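Local coordinates for regulatory protein SWI6 (Saccharomyces cerevisiae, PDB 2XFV), which serves as the shared subunit of the yeast transcription complexes SBF and MBF, which drive cell-cycle-dependent gene expression, at residues 17-22 against 88-93; 35-40 against 67-72. All coordinates share one frame; numbering follows the deposited sequence.

Contact 1: 17-22 against 88-93; sequences LTLTRD and QLLNML
A chi1 of 180° extends Leu17 away from its backbone N and carries CD2 toward the helix, while Leu90, with CG opposite its own carbonyl carbon (chi1 -67°), reaches back to meet it in the buried layer between strand and helix. Their side chains cross at a slant, and Leu17 CD2 rests 3.9 Å from Leu90 CD2. The other branch of Leu90 serves a second partner: its CD1 lies 4.2 Å from Leu19 CD1, here with the two side chains meeting tip to tip. Leu90 is thus a fork whose two prongs touch residues two apart on the same face of the strand. A branched, flexible aliphatic chain suits all three positions, because the backbones are far apart, 10.2 Å between Leu17 CA and Leu90 CA, and the site is buried. No hydrogen bond crosses; the contact is purely apolar, so its contribution comes from close packing and burial, over a modest 116 Å² of surface. Part of the strand's backbone bonding comes from the hairpin partner 2-9, Leu17 pairing with Arg7 and Leu19 with Val5. Around the leucines, Phe99 reaches both Leu17 and Leu19, and Phe28 and Phe33 add to Leu19. The contact therefore joins the two-stranded sheet to helix 83-92; Met92 at the end of that helix, and Leu93 just after it, pack on helix 34-43.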
# COMPACT_ATOMS: atom_id res chain seq x y z
N LEU A 17 6.42 -3.92 15.03
CA LEU A 17 7.06 -3.86 13.73
C LEU A 17 7.82 -2.54 13.66
O LEU A 17 7.21 -1.47 13.75
CB LEU A 17 6.07 -4.00 12.56
CG LEU A 17 6.78 -3.91 11.19
CD1 LEU A 17 7.97 -4.92 11.09
CD2 LEU A 17 5.80 -4.09 10.02
N THR A 18 9.14 -2.62 13.52
CA THR A 18 10.00 -1.44 13.41
C THR A 18 10.50 -1.25 11.98
O THR A 18 11.10 -2.15 11.39
CB THR A 18 11.22 -1.54 14.36
OG1 THR A 18 10.77 -1.68 15.71
CG2 THR A 18 12.10 -0.29 14.26
N LEU A 19 10.23 -0.07 11.41
CA LEU A 19 10.85 0.31 10.14
C LEU A 19 12.09 1.16 10.45
O LEU A 19 12.00 2.24 11.02
CB LEU A 19 9.88 1.09 9.25
CG LEU A 19 8.56 0.38 8.96
CD1 LEU A 19 7.68 1.21 8.00
CD2 LEU A 19 8.81 -1.02 8.39
N THR A 20 13.25 0.64 10.07
CA THR A 20 14.53 1.32 10.27
C THR A 20 15.11 1.62 8.89
O THR A 20 15.43 0.70 8.13
CB THR A 20 15.52 0.42 11.06
OG1 THR A 20 14.96 0.12 12.36
CG2 THR A 20 16.88 1.12 11.25
N ARG A 21 15.20 2.91 8.55
CA ARG A 21 15.69 3.34 7.23
C ARG A 21 17.09 3.97 7.32
O ARG A 21 17.35 4.76 8.22
CB ARG A 21 14.71 4.35 6.60
CG ARG A 21 14.88 4.53 5.07
CD ARG A 21 13.93 5.61 4.50
NE ARG A 21 14.46 6.94 4.76
CZ ARG A 21 15.08 7.70 3.86
NH1 ARG A 21 15.55 8.89 4.22
NH2 ARG A 21 15.24 7.28 2.61
N ASP A 22 17.98 3.63 6.39
CA ASP A 22 19.28 4.30 6.25
C ASP A 22 19.08 5.45 5.26
O ASP A 22 18.70 5.22 4.12
CB ASP A 22 20.33 3.31 5.73
CG ASP A 22 21.71 3.93 5.58
OD1 ASP A 22 21.83 5.02 4.99
OD2 ASP A 22 22.69 3.31 6.01
N GLN A 88 5.76 -3.20 -0.67
CA GLN A 88 5.11 -4.45 -1.07
C GLN A 88 4.79 -5.35 0.12
O GLN A 88 3.70 -5.94 0.18
CB GLN A 88 5.98 -5.21 -2.06
CG GLN A 88 5.94 -4.66 -3.46
CD GLN A 88 6.86 -5.42 -4.37
OE1 GLN A 88 7.99 -5.73 -4.00
NE2 GLN A 88 6.38 -5.74 -5.57
N LEU A 89 5.74 -5.50 1.04
CA LEU A 89 5.54 -6.33 2.24
C LEU A 89 4.46 -5.75 3.17
O LEU A 89 3.64 -6.49 3.71
CB LEU A 89 6.86 -6.55 3.01
CG LEU A 89 7.95 -7.36 2.27
CD1 LEU A 89 9.26 -7.42 3.08
CD2 LEU A 89 7.46 -8.76 1.91
N LEU A 90 4.46 -4.44 3.37
CA LEU A 90 3.42 -3.83 4.20
C LEU A 90 2.04 -4.05 3.58
O LEU A 90 1.06 -4.35 4.29
CB LEU A 90 3.67 -2.33 4.39
CG LEU A 90 4.90 -1.95 5.21
CD1 LEU A 90 5.09 -0.44 5.14
CD2 LEU A 90 4.73 -2.43 6.66
N ASN A 91 1.95 -3.90 2.26
CA ASN A 91 0.69 -4.16 1.57
C ASN A 91 0.24 -5.62 1.71
O ASN A 91 -0.94 -5.90 2.03
CB ASN A 91 0.81 -3.78 0.08
CG ASN A 91 -0.52 -3.91 -0.67
OD1 ASN A 91 -1.54 -3.35 -0.25
ND2 ASN A 91 -0.51 -4.63 -1.79
N MET A 92 1.16 -6.55 1.47
CA MET A 92 0.87 -7.99 1.58
C MET A 92 0.35 -8.37 2.97
O MET A 92 -0.57 -9.19 3.11
CB MET A 92 2.12 -8.82 1.25
CG MET A 92 1.86 -10.33 1.22
SD MET A 92 3.34 -11.32 0.94
CE MET A 92 4.17 -11.17 2.52
N LEU A 93 0.96 -7.79 4.00
CA LEU A 93 0.62 -8.07 5.40
C LEU A 93 -0.55 -7.22 5.92
O LEU A 93 -0.94 -7.34 7.09
CB LEU A 93 1.85 -7.84 6.29
CG LEU A 93 3.09 -8.68 5.98
CD1 LEU A 93 4.32 -8.17 6.76
CD2 LEU A 93 2.85 -10.16 6.25

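Contact 2: 35-40 against 67-72; sequences PILQQY and YGIAVN
Leu37 and Tyr67 meet in a CH-pi contact where helix 57-67 ends in a Schellman motif, the turn that passes the chain on toward strand 72-73. Leu37 belongs to helix 34-43, and its CD1 sits over one face of the Tyr67 ring, 4.0 Å from the centroid and 21° off the ring normal. The methyl is displaced toward the rim, so its nearest ring atom is CE2, at 3.7 Å from Leu37 CD1. The side chains run antiparallel past one another, bringing CG and CD1 of the leucine over the CD2-CE2 side of the ring. Tyrosine suits the place: its broad flat ring gives Leu37 a face to lie on, and its length carries OH as far as Tyr40. A chi1 of -172° swings Leu37 CG away from its backbone N and beside the carbonyl carbon, from where its branches divide the work: CD1 goes to the ring and CD2 meets Ile69 CD1 tip to tip at 3.8 Å. Ile69 suits its position because its long CG1 arm can reach the leucine, and its side chain also packs on Leu64, Ile81 and Leu89. Between the two partners Gly68 takes a positive phi of 60°, a value easily adopted without a side chain and consistent with the turn that leaves both Tyr67 and Ile69 directed toward helix 34-43. Were Tyr67 replaced by an alanine, Leu37 CD1 would probably lose its aromatic cover and a gap would open beside Tyr40. Met92 of helix 83-92 also packs on Tyr40 and Tyr67, placing the contact where three helices come together. Tyr40 offers its own ring to the far end of Tyr67, whose OH lies 3.5 Å from Tyr40 CD2.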
# COMPACT_ATOMS: atom_id res chain seq x y z
N PRO A 35 9.98 -12.04 12.18
CA PRO A 35 8.99 -12.76 13.01
C PRO A 35 7.57 -12.75 12.44
O PRO A 35 6.91 -13.79 12.39
CB PRO A 35 9.05 -12.01 14.35
CG PRO A 35 10.48 -11.53 14.43
CD PRO A 35 10.84 -11.15 12.99
N ILE A 36 7.11 -11.58 12.00
CA ILE A 36 5.78 -11.46 11.40
C ILE A 36 5.68 -12.20 10.07
O ILE A 36 4.67 -12.83 9.77
CB ILE A 36 5.37 -9.97 11.24
CG1 ILE A 36 5.01 -9.39 12.62
CG2 ILE A 36 4.20 -9.82 10.28
CD1 ILE A 36 4.93 -7.87 12.64
N LEU A 37 6.74 -12.13 9.27
CA LEU A 37 6.73 -12.81 7.98
C LEU A 37 6.65 -14.33 8.12
O LEU A 37 5.96 -15.00 7.35
CB LEU A 37 7.97 -12.41 7.15
CG LEU A 37 8.01 -12.89 5.69
CD1 LEU A 37 6.79 -12.41 4.90
CD2 LEU A 37 9.31 -12.41 5.01
N GLN A 38 7.38 -14.87 9.10
CA GLN A 38 7.33 -16.31 9.38
C GLN A 38 5.93 -16.75 9.82
O GLN A 38 5.41 -17.79 9.37
CB GLN A 38 8.38 -16.69 10.44
CG GLN A 38 8.42 -18.18 10.78
CD GLN A 38 8.91 -19.05 9.63
OE1 GLN A 38 8.21 -19.96 9.18
NE2 GLN A 38 10.10 -18.76 9.13
N GLN A 39 5.31 -15.97 10.71
CA GLN A 39 3.96 -16.30 11.17
C GLN A 39 2.95 -16.23 10.02
O GLN A 39 2.08 -17.09 9.88
CB GLN A 39 3.53 -15.39 12.33
CG GLN A 39 2.22 -15.82 12.98
CD GLN A 39 2.32 -17.18 13.63
OE1 GLN A 39 3.17 -17.41 14.49
NE2 GLN A 39 1.45 -18.10 13.23
N TYR A 40 3.07 -15.19 9.20
CA TYR A 40 2.21 -15.06 8.03
C TYR A 40 2.33 -16.29 7.14
O TYR A 40 1.32 -16.86 6.70
CB TYR A 40 2.58 -13.81 7.24
CG TYR A 40 1.72 -13.56 6.03
CD1 TYR A 40 0.40 -13.14 6.16
CD2 TYR A 40 2.23 -13.74 4.75
CE1 TYR A 40 -0.39 -12.90 5.05
CE2 TYR A 40 1.44 -13.51 3.62
CZ TYR A 40 0.13 -13.09 3.79
OH TYR A 40 -0.67 -12.85 2.69
N TYR A 67 9.29 -15.86 -0.88
CA TYR A 67 8.66 -14.56 -1.17
C TYR A 67 9.42 -13.75 -2.22
O TYR A 67 9.02 -12.63 -2.55
CB TYR A 67 8.46 -13.75 0.11
CG TYR A 67 7.39 -14.35 1.01
CD1 TYR A 67 6.05 -14.26 0.67
CD2 TYR A 67 7.74 -15.04 2.17
CE1 TYR A 67 5.06 -14.83 1.47
CE2 TYR A 67 6.76 -15.61 2.99
CZ TYR A 67 5.42 -15.50 2.62
OH TYR A 67 4.44 -16.07 3.40
N GLY A 68 10.51 -14.32 -2.73
CA GLY A 68 11.28 -13.66 -3.78
C GLY A 68 11.82 -12.31 -3.36
O GLY A 68 11.75 -11.33 -4.10
N ILE A 69 12.37 -12.26 -2.15
CA ILE A 69 12.89 -11.02 -1.61
C ILE A 69 14.40 -10.92 -1.83
O ILE A 69 15.16 -11.72 -1.29
CB ILE A 69 12.62 -10.94 -0.08
CG1 ILE A 69 11.11 -10.96 0.19
CG2 ILE A 69 13.30 -9.69 0.52
CD1 ILE A 69 10.75 -11.24 1.66
N ALA A 70 14.83 -9.95 -2.64
CA ALA A 70 16.27 -9.68 -2.80
C ALA A 70 16.74 -8.82 -1.63
O ALA A 70 15.95 -8.05 -1.07
CB ALA A 70 16.53 -8.95 -4.12
N VAL A 71 18.02 -8.94 -1.28
CA VAL A 71 18.58 -8.15 -0.19
C VAL A 71 19.87 -7.44 -0.60
O VAL A 71 20.64 -7.95 -1.42
CB VAL A 71 18.83 -9.00 1.10
CG1 VAL A 71 17.50 -9.61 1.62
CG2 VAL A 71 19.87 -10.09 0.84
N ASN A 72 20.06 -6.24 -0.05
CA ASN A 72 21.33 -5.55 -0.11
C ASN A 72 22.11 -5.84 1.17
O ASN A 72 21.52 -6.08 2.23
CB ASN A 72 21.14 -4.05 -0.29
CG ASN A 72 20.67 -3.70 -1.70
OD1 ASN A 72 21.47 -3.62 -2.64
ND2 ASN A 72 19.39 -3.50 -1.84

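The two contacts lie about 10 Å apart, centre to centre, within the Swi6 N-terminal domain. Along the chain 17-22 comes first, then 35-40, 67-72 and 88-93, so contact 2 is nested inside the loop closed by contact 1. Helix 83-92 and the residue following it bridge them: Leu93 CD2 approaches Tyr40 CG at 3.6 Å, and Met92 CE approaches Leu37 CD1 at 3.7 Å. Apolar packing thus runs from the hairpin 2-9/15-22, across helix 83-92, to helix 34-43 and the end of helix 57-67. Parts distant in sequence are tied into one compact domain, the amino-terminal piece of a much longer protein.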